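Local coordinates for protein ricin B lectin (Clostridium thermocellum, PDB 3VSF) that is an exo-beta-1,3-galactanase, probably releasing galactose from the ends of beta-1,3-galactan chains, with a family 43 glycosidase domain joined to a ricin-type beta-trefoil sugar-binding domain, at residues 267-270 and 271-275; 279-282 and 283-287; 41-44 and 45-48. One frame throughout, in Å; residues are numbered along the deposited sequence.

Contact 1: 267-270 and 271-275; sequences KDLA and SGWSQ
S271 follows D268 closely round a tight bend, its carbonyl O 3.5 Å from CB of D268. A small polar residue suits such an exposed bend. G272 comes next, in a backbone shape where a CB would press on the carbonyl O of S271, which suits glycine. The chain turns here, and the indole edge with NE1 comes back to the L269 carbonyl. W273 carries the contact, its CG beside its own backbone N and anti to the carbonyl carbon (chi1 -75°). Its NE1 donates to the carbonyl O of L269 at 3.0 Å, and the N-H points well at its target (162°). The acceptor lies in the plane of the indole, whereas the donor stands above the carbonyl plane of L269, 46° out of it, and thus does not follow a lone pair. The bend closed in this way links strand 261-266 to strand 277-279, the third and the outermost strand of one four-stranded blade of the five-bladed beta-propeller characteristic of glycoside hydrolase family 43. Tryptophan serves two needs here: one polar N-H for the turn, and a broad apolar aromatic surface for the blade. The ring runs alongside the L269 side chain, both pointing the same way, with CZ2 of W273 4.1 Å from CD2 of L269. Both side chains rest on Y246, and the indole also reaches L248 and L228, so the loop is packed against strand 246-251 of its own blade and strand 221-228 of the preceding one. Pairing with the neighbouring strand resumes at S274, bonded through its backbone to Y265. Its OG gives a hydrogen bond to O of Q275 at 3.2 Å, and is also hydrogen-bonded to the Y265 N-H.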
loop_
_atom_site.group_PDB
_atom_site.type_symbol
_atom_site.label_atom_id
_atom_site.label_comp_id
_atom_site.label_asym_id
_atom_site.label_seq_id
_atom_site.Cartn_x
_atom_site.Cartn_y
_atom_site.Cartn_z
ATOM N N LYS A 267 20.832 4.568 3.733
ATOM C CA LYS A 267 21.607 3.566 4.450
ATOM C C LYS A 267 21.655 3.896 5.938
ATOM O O LYS A 267 21.871 3.018 6.773
ATOM C CB LYS A 267 23.023 3.474 3.879
ATOM C CG LYS A 267 23.075 3.108 2.404
ATOM C CD LYS A 267 24.509 3.010 1.908
ATOM C CE LYS A 267 24.563 2.612 0.441
ATOM N NZ LYS A 267 25.963 2.461 -0.044
ATOM N N ASP A 268 21.446 5.169 6.261
ATOM C CA ASP A 268 21.471 5.628 7.645
ATOM C C ASP A 268 20.257 6.500 7.959
ATOM O O ASP A 268 19.784 7.251 7.107
ATOM C CB ASP A 268 22.759 6.404 7.927
ATOM C CG ASP A 268 24.003 5.559 7.731
ATOM O OD1 ASP A 268 23.962 4.352 8.053
ATOM O OD2 ASP A 268 25.023 6.101 7.254
ATOM N N LEU A 269 19.757 6.394 9.187
ATOM C CA LEU A 269 18.603 7.176 9.614
ATOM C C LEU A 269 18.946 8.655 9.771
ATOM O O LEU A 269 18.119 9.526 9.502
ATOM C CB LEU A 269 18.041 6.631 10.929
ATOM C CG LEU A 269 17.351 5.268 10.870
ATOM C CD1 LEU A 269 17.025 4.770 12.270
ATOM C CD2 LEU A 269 16.094 5.347 10.019
ATOM N N ALA A 270 20.169 8.930 10.211
ATOM C CA ALA A 270 20.607 10.300 10.454
ATOM C C ALA A 270 20.686 11.111 9.163
ATOM O O ALA A 270 20.196 12.239 9.099
ATOM C CB ALA A 270 21.947 10.308 11.170
ATOM N N SER A 271 21.307 10.532 8.140
ATOM C CA SER A 271 21.483 11.221 6.867
ATOM C C SER A 271 21.621 10.234 5.711
ATOM O O SER A 271 21.616 9.020 5.913
ATOM C CB SER A 271 22.711 12.131 6.920
ATOM O OG SER A 271 23.888 11.383 7.168
ATOM N N GLY A 272 21.745 10.767 4.499
ATOM C CA GLY A 272 21.915 9.941 3.319
ATOM C C GLY A 272 20.602 9.598 2.643
ATOM O O GLY A 272 20.557 8.748 1.753
ATOM N N TRP A 273 19.529 10.257 3.067
ATOM C CA TRP A 273 18.212 10.019 2.487
ATOM C C TRP A 273 18.134 10.514 1.048
ATOM O O TRP A 273 18.731 11.530 0.695
ATOM C CB TRP A 273 17.120 10.666 3.340
ATOM C CG TRP A 273 16.836 9.916 4.602
ATOM C CD1 TRP A 273 17.415 10.112 5.823
ATOM C CD2 TRP A 273 15.904 8.840 4.770
ATOM N NE1 TRP A 273 16.899 9.229 6.740
ATOM C CE2 TRP A 273 15.970 8.436 6.118
ATOM C CE3 TRP A 273 15.020 8.181 3.910
ATOM C CZ2 TRP A 273 15.185 7.403 6.627
ATOM C CZ3 TRP A 273 14.241 7.156 4.418
ATOM C CH2 TRP A 273 14.330 6.777 5.762
ATOM N N SER A 274 17.393 9.784 0.220
ATOM C CA SER A 274 17.257 10.126 -1.191
ATOM C C SER A 274 16.124 11.118 -1.408
ATOM O O SER A 274 15.508 11.594 -0.453
ATOM C CB SER A 274 16.999 8.867 -2.020
ATOM O OG SER A 274 15.750 8.286 -1.687
ATOM N N GLN A 275 15.856 11.427 -2.672
ATOM C CA GLN A 275 14.728 12.270 -3.031
ATOM C C GLN A 275 13.446 11.445 -3.003
ATOM O O GLN A 275 13.489 10.229 -2.819
ATOM C CB GLN A 275 14.939 12.880 -4.419
ATOM C CG GLN A 275 15.403 11.880 -5.468
ATOM C CD GLN A 275 15.616 12.515 -6.828
ATOM O OE1 GLN A 275 14.660 12.875 -7.515
ATOM N NE2 GLN A 275 16.877 12.659 -7.223
#

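Contact 2: 279-282 and 283-287; sequences LGNS and TTYRS
An Asx turn at N281, over a type I beta turn from N281 to T284, begins the loop that passes from strand 277-279, the outer strand of one propeller blade, to strand 288-296 of the next. OD1 of N281 accepts from N of T283 at 2.9 Å and from N of Y285 at 2.8 Å, the two donors arriving from opposite faces of the amide plane. Asparagine suits the place because its CG, lodged between backbone N and carbonyl carbon (chi1 65°), carries the oxygen forward to those N-H groups. The beta turn's own bond, T284 N to N281 O, is weak. Across the amide lies the Y285 ring, their planes 62° apart, with ND2 of N281 near the ring plane at its edge; OH of Y285 is hydrogen-bonded to L338 O. That ring also touches N440, seen to bind galactose (none is bound here), which brings the loop up to the sugar-binding domain. G280, with positive phi, passes CA 3.5 Å from OH of Y285. T284, Y285 and R286 have left-handed helical backbones. T283 OG1 accepts from N of R286 at 3.2 Å, an ST motif, and OG of S287 donates to O of T284 at 2.8 Å.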
loop_
_atom_site.group_PDB
_atom_site.type_symbol
_atom_site.label_atom_id
_atom_site.label_comp_id
_atom_site.label_asym_id
_atom_site.label_seq_id
_atom_site.Cartn_x
_atom_site.Cartn_y
_atom_site.Cartn_z
ATOM N N LEU A 279 4.897 6.597 -5.618
ATOM C CA LEU A 279 4.468 5.248 -5.271
ATOM C C LEU A 279 2.967 5.120 -5.498
ATOM O O LEU A 279 2.188 5.949 -5.027
ATOM C CB LEU A 279 4.807 4.940 -3.811
ATOM C CG LEU A 279 4.608 3.497 -3.346
ATOM C CD1 LEU A 279 5.531 2.564 -4.110
ATOM C CD2 LEU A 279 4.845 3.379 -1.849
ATOM N N GLY A 280 2.563 4.081 -6.223
ATOM C CA GLY A 280 1.172 3.925 -6.605
ATOM C C GLY A 280 0.791 4.982 -7.623
ATOM O O GLY A 280 1.663 5.615 -8.218
ATOM N N ASN A 281 -0.507 5.180 -7.830
ATOM C CA ASN A 281 -0.971 6.192 -8.775
ATOM C C ASN A 281 -1.106 7.571 -8.133
ATOM O O ASN A 281 -0.522 7.837 -7.084
ATOM C CB ASN A 281 -2.285 5.770 -9.437
ATOM C CG ASN A 281 -3.433 5.669 -8.455
ATOM O OD1 ASN A 281 -3.322 6.095 -7.307
ATOM N ND2 ASN A 281 -4.548 5.110 -8.908
ATOM N N SER A 282 -1.880 8.445 -8.769
ATOM C CA SER A 282 -2.018 9.824 -8.312
ATOM C C SER A 282 -2.855 9.939 -7.041
ATOM O O SER A 282 -2.866 10.986 -6.392
ATOM C CB SER A 282 -2.625 10.697 -9.412
ATOM O OG SER A 282 -3.983 10.360 -9.639
ATOM N N THR A 283 -3.560 8.868 -6.690
ATOM C CA THR A 283 -4.416 8.877 -5.509
ATOM C C THR A 283 -4.102 7.713 -4.577
ATOM O O THR A 283 -4.897 7.383 -3.696
ATOM C CB THR A 283 -5.906 8.815 -5.894
ATOM O OG1 THR A 283 -6.184 7.561 -6.529
ATOM C CG2 THR A 283 -6.263 9.950 -6.840
ATOM N N THR A 284 -2.940 7.100 -4.774
ATOM C CA THR A 284 -2.560 5.910 -4.021
ATOM C C THR A 284 -3.719 4.917 -3.994
ATOM O O THR A 284 -3.969 4.262 -2.982
ATOM C CB THR A 284 -2.133 6.255 -2.581
ATOM O OG1 THR A 284 -1.273 7.400 -2.594
ATOM C CG2 THR A 284 -1.395 5.082 -1.944
ATOM N N TYR A 285 -4.430 4.824 -5.113
ATOM C CA TYR A 285 -5.549 3.899 -5.250
ATOM C C TYR A 285 -6.671 4.249 -4.279
ATOM O O TYR A 285 -7.231 3.373 -3.617
ATOM C CB TYR A 285 -5.075 2.461 -5.038
ATOM C CG TYR A 285 -3.852 2.114 -5.856
ATOM C CD1 TYR A 285 -3.697 2.600 -7.146
ATOM C CD2 TYR A 285 -2.844 1.318 -5.332
ATOM C CE1 TYR A 285 -2.579 2.294 -7.897
ATOM C CE2 TYR A 285 -1.721 1.006 -6.075
ATOM C CZ TYR A 285 -1.595 1.496 -7.358
ATOM O OH TYR A 285 -0.479 1.190 -8.101
ATOM N N ARG A 286 -6.993 5.537 -4.205
ATOM C CA ARG A 286 -8.028 6.035 -3.305
ATOM C C ARG A 286 -7.802 5.594 -1.863
ATOM O O ARG A 286 -8.693 5.025 -1.231
ATOM C CB ARG A 286 -9.420 5.605 -3.776
ATOM C CG ARG A 286 -9.878 6.284 -5.055
ATOM C CD ARG A 286 -11.396 6.360 -5.120
ATOM N NE ARG A 286 -12.017 5.041 -5.211
ATOM C CZ ARG A 286 -13.271 4.783 -4.854
ATOM N NH1 ARG A 286 -14.036 5.751 -4.368
ATOM N NH2 ARG A 286 -13.758 3.555 -4.974
ATOM N N SER A 287 -6.607 5.859 -1.346
ATOM C CA SER A 287 -6.287 5.523 0.034
ATOM C C SER A 287 -5.131 6.367 0.554
ATOM O O SER A 287 -4.466 7.069 -0.209
ATOM C CB SER A 287 -5.933 4.039 0.159
ATOM O OG SER A 287 -4.603 3.800 -0.265
#

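Contact 3: 41-44 and 45-48; sequences VIVN and GTQF
I42 and F48 meet through one methyl group and one end of a ring: CG2 of I42 lies 3.3 Å from CZ of F48 and 3.4 Å from CE1, and the two side chains cross at about a right angle. The isoleucine branches let this happen. CG2 stands opposite the backbone N (CG1 beside it, chi1 -52°), which swings the methyl towards the ring. The F48 ring also meets W325 edge-to-face and touches Y323, so an aromatic side chain fits a place lined by other rings. Between these residues the chain leaves strand 41-43, an edge strand of a three-stranded sheet with 343-347 and 352-355, and turns at G45; glycine suits this position, whose phi is positive and disfavoured for residues with a CB. Backbone bonds from G45 and T46 to Y323 join the turn to strand 322-330 of the last blade. T46 folds inwards. Its OG1 sits between backbone N and carbonyl carbon (chi1 74°) and donates to the carbonyl O of V43 at 2.6 Å, with only a 16° tilt from the carbonyl plane. Its methyl CG2 meanwhile reaches CG1 of V43 at 3.7 Å. Threonine thus meets V43 twice, by its hydroxyl at the carbonyl and by its methyl at the side chain. N44 points its amide elsewhere: OD1 accepts from N of W325. The carbonyl O of V43 also lies near the plane of the F48 ring, 3.6 Å from CE1, so the slightly positive ring edge probably faces a carbonyl O that already accepts the T46 hydroxyl, a favourable polar complement to the methyl contacts.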
loop_
_atom_site.group_PDB
_atom_site.type_symbol
_atom_site.label_atom_id
_atom_site.label_comp_id
_atom_site.label_asym_id
_atom_site.label_seq_id
_atom_site.Cartn_x
_atom_site.Cartn_y
_atom_site.Cartn_z
ATOM N N VAL A 41 -8.471 -14.624 0.974
ATOM C CA VAL A 41 -8.557 -13.538 0.005
ATOM C C VAL A 41 -9.237 -12.303 0.589
ATOM O O VAL A 41 -10.270 -12.402 1.251
ATOM C CB VAL A 41 -9.308 -13.982 -1.266
ATOM C CG1 VAL A 41 -9.480 -12.811 -2.221
ATOM C CG2 VAL A 41 -8.569 -15.128 -1.941
ATOM N N ILE A 42 -8.645 -11.139 0.335
ATOM C CA ILE A 42 -9.169 -9.875 0.835
ATOM C C ILE A 42 -9.703 -9.016 -0.306
ATOM O O ILE A 42 -9.122 -8.980 -1.389
ATOM C CB ILE A 42 -8.083 -9.076 1.577
ATOM C CG1 ILE A 42 -7.406 -9.948 2.636
ATOM C CG2 ILE A 42 -8.676 -7.830 2.204
ATOM C CD1 ILE A 42 -6.297 -9.242 3.381
ATOM N N VAL A 43 -10.809 -8.323 -0.056
ATOM C CA VAL A 43 -11.397 -7.437 -1.053
ATOM C C VAL A 43 -11.199 -5.975 -0.663
ATOM O O VAL A 43 -11.820 -5.489 0.278
ATOM C CB VAL A 43 -12.901 -7.708 -1.231
ATOM C CG1 VAL A 43 -13.471 -6.828 -2.335
ATOM C CG2 VAL A 43 -13.140 -9.177 -1.538
ATOM N N ASN A 44 -10.329 -5.281 -1.390
ATOM C CA ASN A 44 -10.042 -3.879 -1.106
ATOM C C ASN A 44 -11.227 -2.966 -1.396
ATOM O O ASN A 44 -12.157 -3.345 -2.109
ATOM C CB ASN A 44 -8.812 -3.411 -1.885
ATOM C CG ASN A 44 -7.536 -4.080 -1.415
ATOM O OD1 ASN A 44 -7.374 -4.368 -0.230
ATOM N ND2 ASN A 44 -6.622 -4.330 -2.344
ATOM N N GLY A 45 -11.188 -1.761 -0.836
ATOM C CA GLY A 45 -12.265 -0.803 -1.007
ATOM C C GLY A 45 -13.500 -1.190 -0.219
ATOM O O GLY A 45 -14.606 -0.737 -0.516
ATOM N N THR A 46 -13.310 -2.035 0.791
ATOM C CA THR A 46 -14.412 -2.490 1.631
ATOM C C THR A 46 -14.037 -2.429 3.107
ATOM O O THR A 46 -12.903 -2.104 3.459
ATOM C CB THR A 46 -14.822 -3.938 1.294
ATOM O OG1 THR A 46 -13.840 -4.849 1.802
ATOM C CG2 THR A 46 -14.959 -4.124 -0.210
ATOM N N GLN A 47 -15.000 -2.745 3.967
ATOM C CA GLN A 47 -14.749 -2.829 5.398
ATOM C C GLN A 47 -14.698 -4.286 5.837
ATOM O O GLN A 47 -15.725 -4.964 5.891
ATOM C CB GLN A 47 -15.825 -2.078 6.184
ATOM C CG GLN A 47 -15.781 -0.570 6.009
ATOM C CD GLN A 47 -16.761 0.152 6.913
ATOM O OE1 GLN A 47 -17.776 -0.410 7.323
ATOM N NE2 GLN A 47 -16.456 1.404 7.234
ATOM N N PHE A 48 -13.495 -4.766 6.140
ATOM C CA PHE A 48 -13.304 -6.154 6.541
ATOM C C PHE A 48 -14.154 -6.470 7.765
ATOM O O PHE A 48 -14.357 -5.615 8.628
ATOM C CB PHE A 48 -11.832 -6.432 6.849
ATOM C CG PHE A 48 -10.883 -5.929 5.797
ATOM C CD1 PHE A 48 -11.321 -5.679 4.507
ATOM C CD2 PHE A 48 -9.550 -5.706 6.103
ATOM C CE1 PHE A 48 -10.447 -5.214 3.542
ATOM C CE2 PHE A 48 -8.671 -5.243 5.142
ATOM C CZ PHE A 48 -9.120 -4.994 3.861
#

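How the contacts relate
Contact 3 comes first along the chain, and contacts 1 and 2 follow much later, with strand 277-279 running from one to the other, its last residue in contact 2. The centres of contacts 1 and 2 lie 24 Å apart: contact 1 is on the surface, contact 2 nearer the middle of the chain. Contacts 2 and 3 have centres 16 Å apart and nearest atoms about 6 Å apart, without touching. L326 of strand 322-330 is packed by both, through Y285 and N44. Contacts 1 and 3, 35 Å apart between centres, lie on opposite sides of the chain's centre. Contact 1 closes a bend within the fourth blade, contact 2 joins that blade to the fifth and touches N440 of the beta-trefoil domain, and contact 3 lays the N-terminal strand's turn on strand 322-330.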